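PDB 6GIE: 33-36 kDa outer membrane protein, which probably forms a beta-barrel channel for small solutes across the outer membrane of Acinetobacter baumannii. Local coordinates for residues A[50-55]-A[70-75]; A[268-273]-A[288-293]. All coordinates share one frame; numbering follows the deposited sequence.

Contact 1 (A[50-55]-A[70-75])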
loop_
_atom_site.group_PDB
_atom_site.type_symbol
_atom_site.label_atom_id
_atom_site.label_comp_id
_atom_site.label_asym_id
_atom_site.label_seq_id
_atom_site.Cartn_x
_atom_site.Cartn_y
_atom_site.Cartn_z
ATOM N N THR A 50 10.963 4.232 4.872
ATOM C CA THR A 50 11.428 3.707 3.617
ATOM C C THR A 50 12.706 4.380 3.043
ATOM O O THR A 50 12.841 5.594 2.992
ATOM C CB THR A 50 10.250 3.720 2.591
ATOM O OG1 THR A 50 9.148 3.073 3.207
ATOM C CG2 THR A 50 10.625 2.905 1.354
ATOM N N TYR A 51 13.622 3.557 2.602
ATOM C CA TYR A 51 14.809 4.038 1.900
ATOM C C TYR A 51 14.799 3.583 0.428
ATOM O O TYR A 51 14.861 2.418 0.136
ATOM C CB TYR A 51 16.055 3.506 2.585
ATOM C CG TYR A 51 17.318 3.849 1.818
ATOM C CD1 TYR A 51 17.700 5.155 1.670
ATOM C CD2 TYR A 51 18.121 2.865 1.243
ATOM C CE1 TYR A 51 18.833 5.499 0.965
ATOM C CE2 TYR A 51 19.272 3.215 0.544
ATOM C CZ TYR A 51 19.600 4.547 0.404
ATOM O OH TYR A 51 20.725 4.975 -0.264
ATOM N N TYR A 52 14.782 4.541 -0.479
ATOM C CA TYR A 52 14.811 4.267 -1.906
ATOM C C TYR A 52 16.245 4.286 -2.345
ATOM O O TYR A 52 17.051 5.139 -1.904
ATOM C CB TYR A 52 13.951 5.277 -2.669
ATOM C CG TYR A 52 12.498 5.236 -2.210
ATOM C CD1 TYR A 52 11.614 4.401 -2.809
ATOM C CD2 TYR A 52 12.031 6.037 -1.180
ATOM C CE1 TYR A 52 10.310 4.267 -2.395
ATOM C CE2 TYR A 52 10.677 5.977 -0.785
ATOM C CZ TYR A 52 9.812 5.064 -1.418
ATOM O OH TYR A 52 8.464 4.923 -1.104
ATOM N N PHE A 53 16.600 3.304 -3.173
ATOM C CA PHE A 53 18.021 3.150 -3.526
ATOM C C PHE A 53 18.406 4.265 -4.458
ATOM O O PHE A 53 19.529 4.592 -4.573
ATOM C CB PHE A 53 18.273 1.822 -4.222
ATOM C CG PHE A 53 17.917 0.611 -3.401
ATOM C CD1 PHE A 53 17.685 0.679 -2.028
ATOM C CD2 PHE A 53 17.873 -0.635 -4.011
ATOM C CE1 PHE A 53 17.381 -0.459 -1.292
ATOM C CE2 PHE A 53 17.555 -1.756 -3.286
ATOM C CZ PHE A 53 17.326 -1.680 -1.938
ATOM N N LYS A 54 17.450 4.842 -5.160
ATOM C CA LYS A 54 17.768 5.941 -6.041
ATOM C C LYS A 54 16.811 7.084 -5.690
ATOM O O LYS A 54 15.776 6.837 -5.080
ATOM C CB LYS A 54 17.597 5.413 -7.465
ATOM C CG LYS A 54 17.522 6.399 -8.626
ATOM C CD LYS A 54 18.005 5.774 -9.950
ATOM C CE LYS A 54 17.513 4.338 -10.227
ATOM N NZ LYS A 54 18.563 3.481 -10.905
ATOM N N ASN A 55 17.227 8.309 -6.003
ATOM C CA ASN A 55 16.414 9.480 -5.965
ATOM C C ASN A 55 15.077 9.208 -6.661
ATOM O O ASN A 55 15.049 8.645 -7.759
ATOM C CB ASN A 55 17.147 10.618 -6.655
ATOM C CG ASN A 55 16.539 11.965 -6.363
ATOM O OD1 ASN A 55 15.647 12.105 -5.510
ATOM N ND2 ASN A 55 17.034 12.989 -7.064
ATOM N N ASN A 70 8.428 5.835 -10.633
ATOM C CA ASN A 70 9.729 5.658 -11.143
ATOM C C ASN A 70 10.397 4.292 -10.844
ATOM O O ASN A 70 11.566 4.141 -11.006
ATOM C CB ASN A 70 10.638 6.925 -11.253
ATOM C CG ASN A 70 10.490 7.983 -10.172
ATOM O OD1 ASN A 70 11.516 8.418 -9.762
ATOM N ND2 ASN A 70 9.278 8.590 -9.925
ATOM N N GLN A 71 9.577 3.292 -10.507
ATOM C CA GLN A 71 10.035 1.921 -10.312
ATOM C C GLN A 71 11.185 1.962 -9.348
ATOM O O GLN A 71 12.252 1.445 -9.612
ATOM C CB GLN A 71 10.422 1.291 -11.668
ATOM C CG GLN A 71 9.156 1.214 -12.529
ATOM C CD GLN A 71 9.428 0.936 -13.993
ATOM O OE1 GLN A 71 9.917 -0.122 -14.336
ATOM N NE2 GLN A 71 9.081 1.887 -14.863
ATOM N N ALA A 72 10.945 2.588 -8.203
ATOM C CA ALA A 72 12.011 2.819 -7.235
ATOM C C ALA A 72 12.132 1.621 -6.299
ATOM O O ALA A 72 11.301 1.393 -5.395
ATOM C CB ALA A 72 11.702 4.060 -6.459
ATOM N N SER A 73 13.181 0.831 -6.526
ATOM C CA SER A 73 13.604 -0.185 -5.556
ATOM C C SER A 73 13.907 0.462 -4.170
ATOM O O SER A 73 14.347 1.637 -4.107
ATOM C CB SER A 73 14.865 -0.858 -6.063
ATOM O OG SER A 73 14.573 -1.414 -7.349
ATOM N N ASN A 74 13.698 -0.341 -3.130
ATOM C CA ASN A 74 13.791 0.080 -1.790
ATOM C C ASN A 74 13.693 -1.035 -0.722
ATOM O O ASN A 74 13.278 -2.202 -0.965
ATOM C CB ASN A 74 12.622 1.066 -1.516
ATOM C CG ASN A 74 11.283 0.386 -1.507
ATOM O OD1 ASN A 74 10.876 -0.121 -0.471
ATOM N ND2 ASN A 74 10.564 0.382 -2.664
ATOM N N VAL A 75 14.004 -0.617 0.498
ATOM C CA VAL A 75 13.725 -1.411 1.633
ATOM C C VAL A 75 13.022 -0.521 2.614
ATOM O O VAL A 75 13.273 0.706 2.669
ATOM C CB VAL A 75 15.016 -1.919 2.302
ATOM C CG1 VAL A 75 15.921 -0.770 2.747
ATOM C CG2 VAL A 75 14.706 -2.769 3.535
HETATM O O HOH W 1 14.925 3.693 -5.996
#
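Tyr-51 and Tyr-52 pair with Val-75 and Asn-74 where two neighbouring antiparallel strands of the porin beta barrel, 43-52 and 74-83, meet near their turn-side ends. The connection between them carries the short helix 66-69, which a Schellman motif at Gln-71 ends before the chain enters the second strand. In a barrel with its termini in the periplasm, this connection would be a periplasmic turn.

Tyr-51 and Val-75 form the hydrogen-bonded pair. Tyr-51 N gives a nearly straight bond to Val-75 O (2.9 Å), and Val-75 N returns a longer one to Tyr-51 O (3.2 Å). One further backbone bond follows, from Phe-53 N to Ser-73 O (3.0 Å). That carbonyl also takes a hydrogen bond with a water, which in turn accepts from Lys-54 N, so the water ties the corner at 53-54 to Ser-73, just ahead of the second strand.

Phe-53 lies over the backbone of 73-74: Asn-74 N sits above the ring centre, and Asn-74 CA makes a CH-pi contact 4.0 Å from the ring centroid. Tyr-52 and Asn-74 point the same way on the face opposite Tyr-51 and Val-75, where Thr-50 CG2 lies above the tyrosine ring toward its rim and Ala-72 CB approaches Tyr-52 CD1 (3.7 Å). With CG between its backbone N and carbonyl carbon (chi1 70°), Asn-74 brings CG beside Thr-50 CG2. Its buried amide nitrogen has two acceptors: Glu-102 OE2 on the adjacent strand 94-105 and, nearly in the amide plane, Ala-72 O, 3.0 Å from Asn-74 ND2.

Contact 2 (A[268-273]-A[288-293]). With C8E ((hydroxyethyloxy)tri(ethyloxy)octane), chain C.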
loop_
_atom_site.group_PDB
_atom_site.type_symbol
_atom_site.label_atom_id
_atom_site.label_comp_id
_atom_site.label_asym_id
_atom_site.label_seq_id
_atom_site.Cartn_x
_atom_site.Cartn_y
_atom_site.Cartn_z
ATOM N N VAL A 268 -0.928 14.599 4.611
ATOM C CA VAL A 268 -1.760 14.041 5.658
ATOM C C VAL A 268 -2.951 13.400 5.023
ATOM O O VAL A 268 -3.289 13.678 3.841
ATOM C CB VAL A 268 -2.224 15.126 6.589
ATOM C CG1 VAL A 268 -1.005 15.718 7.317
ATOM C CG2 VAL A 268 -2.966 16.220 5.819
ATOM N N GLY A 269 -3.604 12.548 5.816
ATOM C CA GLY A 269 -4.662 11.746 5.323
ATOM C C GLY A 269 -5.569 11.150 6.340
ATOM O O GLY A 269 -5.302 11.150 7.538
ATOM N N ALA A 270 -6.654 10.580 5.803
ATOM C CA ALA A 270 -7.722 10.085 6.609
ATOM C C ALA A 270 -8.306 8.830 6.037
ATOM O O ALA A 270 -8.389 8.686 4.809
ATOM C CB ALA A 270 -8.812 11.199 6.763
ATOM N N ASP A 271 -8.793 7.953 6.910
ATOM C CA ASP A 271 -9.362 6.666 6.439
ATOM C C ASP A 271 -10.588 6.332 7.265
ATOM O O ASP A 271 -10.602 6.501 8.510
ATOM C CB ASP A 271 -8.347 5.500 6.594
ATOM C CG ASP A 271 -6.984 5.811 6.008
ATOM O OD1 ASP A 271 -6.881 5.940 4.753
ATOM O OD2 ASP A 271 -6.011 5.966 6.811
ATOM N N PHE A 272 -11.628 5.862 6.592
ATOM C CA PHE A 272 -12.808 5.424 7.275
ATOM C C PHE A 272 -13.130 4.054 6.717
ATOM O O PHE A 272 -13.332 3.921 5.502
ATOM C CB PHE A 272 -13.968 6.401 7.043
ATOM C CG PHE A 272 -15.288 5.887 7.548
ATOM C CD1 PHE A 272 -15.382 5.287 8.796
ATOM C CD2 PHE A 272 -16.434 6.065 6.843
ATOM C CE1 PHE A 272 -16.578 4.810 9.299
ATOM C CE2 PHE A 272 -17.670 5.616 7.358
ATOM C CZ PHE A 272 -17.728 4.959 8.576
ATOM N N VAL A 273 -13.264 3.057 7.591
ATOM C CA VAL A 273 -13.336 1.641 7.160
ATOM C C VAL A 273 -14.389 0.929 7.943
ATOM O O VAL A 273 -14.423 1.008 9.167
ATOM C CB VAL A 273 -11.982 0.936 7.289
ATOM C CG1 VAL A 273 -12.041 -0.534 6.858
ATOM C CG2 VAL A 273 -10.954 1.621 6.387
ATOM N N ILE A 288 -11.851 4.605 12.167
ATOM C CA ILE A 288 -11.501 5.939 11.749
ATOM C C ILE A 288 -9.975 6.058 11.918
ATOM O O ILE A 288 -9.397 5.543 12.860
ATOM C CB ILE A 288 -12.364 6.981 12.495
ATOM C CG1 ILE A 288 -11.870 8.394 12.232
ATOM C CG2 ILE A 288 -12.355 6.747 14.003
ATOM C CD1 ILE A 288 -12.108 8.854 10.827
ATOM N N GLY A 289 -9.327 6.747 10.991
ATOM C CA GLY A 289 -7.895 6.799 10.936
ATOM C C GLY A 289 -7.376 8.079 10.326
ATOM O O GLY A 289 -8.007 8.648 9.456
ATOM N N LEU A 290 -6.260 8.557 10.870
ATOM C CA LEU A 290 -5.518 9.646 10.351
ATOM C C LEU A 290 -4.076 9.208 10.132
ATOM O O LEU A 290 -3.517 8.452 10.919
ATOM C CB LEU A 290 -5.489 10.778 11.369
ATOM C CG LEU A 290 -6.827 11.480 11.660
ATOM C CD1 LEU A 290 -6.568 12.706 12.527
ATOM C CD2 LEU A 290 -7.567 11.912 10.431
ATOM N N ASN A 291 -3.471 9.774 9.111
ATOM C CA ASN A 291 -2.135 9.479 8.800
ATOM C C ASN A 291 -1.357 10.703 8.264
ATOM O O ASN A 291 -1.923 11.748 7.894
ATOM C CB ASN A 291 -2.091 8.274 7.848
ATOM C CG ASN A 291 -2.767 8.552 6.559
ATOM O OD1 ASN A 291 -2.265 9.341 5.753
ATOM N ND2 ASN A 291 -3.956 7.965 6.362
ATOM N N ALA A 292 -0.034 10.556 8.251
ATOM C CA ALA A 292 0.823 11.627 7.828
ATOM C C ALA A 292 2.105 11.089 7.273
ATOM O O ALA A 292 2.568 10.012 7.716
ATOM C CB ALA A 292 1.154 12.515 9.025
ATOM N N LYS A 293 2.723 11.853 6.373
ATOM C CA LYS A 293 3.973 11.400 5.816
ATOM C C LYS A 293 4.924 12.528 5.413
ATOM O O LYS A 293 4.489 13.613 4.985
ATOM C CB LYS A 293 3.681 10.436 4.656
ATOM C CG LYS A 293 3.699 11.045 3.290
ATOM C CD LYS A 293 3.319 10.061 2.161
ATOM C CE LYS A 293 2.454 8.864 2.603
ATOM N NZ LYS A 293 1.742 8.285 1.425
HETATM C C6 C8E C . -8.642 16.494 1.846
HETATM C C7 C8E C . -8.522 15.410 2.876
HETATM C C8 C8E C . -7.093 15.214 3.335
HETATM O O9 C8E C . -7.001 15.401 4.764
HETATM C C10 C8E C . -7.546 14.377 5.588
HETATM C C11 C8E C . -7.487 14.735 7.068
HETATM O O12 C8E C . -8.721 15.164 7.678
HETATM C C13 C8E C . -9.928 14.768 7.091
HETATM C C14 C8E C . -11.056 14.584 8.081
HETATM O O15 C8E C . -11.775 13.531 7.444
HETATM C C16 C8E C . -12.834 12.925 8.121
HETATM C C17 C8E C . -12.855 11.475 7.670
HETATM O O18 C8E C . -12.422 11.321 6.324
HETATM C C19 C8E C . -12.281 9.928 6.012
HETATM C C20 C8E C . -11.821 9.755 4.566
HETATM O O21 C8E C . -12.937 9.480 3.708
HETATM O O HOH W 2 -5.743 8.020 3.399
#
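Residues 268-273 and 288-293 run antiparallel at 157°, their axes 4.4 Å apart at closest, with Gly-269 facing Asn-291 and Asp-271 facing Gly-289 as hydrogen-bonded pairs. Gly-269 and Asn-291 exchange two backbone bonds. Asp-271 N bonds to Gly-289 O at 2.8 Å, while the return bond from Gly-289 N to Asp-271 O is weak.

One face of this pair is polar. Asn-291 holds CG between its backbone N and carbonyl carbon (chi1 62°), and its amide lies across Gly-269, which has no CB to block it: Asn-291 OD1 comes to 3.4 Å from Gly-269 CA. The other amide branch reaches Asp-271, whose side chain crosses that of Asn-291 at about a right angle. Asn-291 ND2 makes a weak hydrogen bond to Asp-271 OD2 (2.9 Å), and the amide and carboxylate planes stand 29° apart. A water bonds to Asp-271 OD1 at 2.7 Å and weakly to Asn-291 ND2.

These strands form the last hairpin of the barrel: 285-295 also pairs with 22-35, near the N-terminus, and so closes the cylinder. Gln-30 of that first strand touches both Asp-271 and Asn-291, consistent with this face lining the lumen.

The opposite face is apolar and meets detergent, as expected of a surface turned to lipid. Val-268 CG1 approaches Ala-292 CB, and Leu-290 brings CD2 to 3.9 Å from Ala-270 CB. A C8E molecule runs past this surface, with its C10 and O18 each 3.6 Å from Ala-270 CB, its C19 4.0 Å from Phe-272 CB, and its C17 near the CD1 tip of Ile-288.

Overall arrangement
Both contacts join neighbouring antiparallel strands of the same barrel wall and are partly buried, but their centres lie 24 Å apart and they do not touch. Contact 1 sits where regular pairing gives way to a turn, so its ladder is short and is supplemented by aromatic packing over backbone and by a water. Contact 2 lies within two continuing strands; its ladder is longer, and its two faces separate sharply into a polar pair and a detergent-contacted apolar surface. Strand 22-35 links the two, pairing with 43-52 of contact 1 and with 285-295 of contact 2, the second pairing closing the barrel.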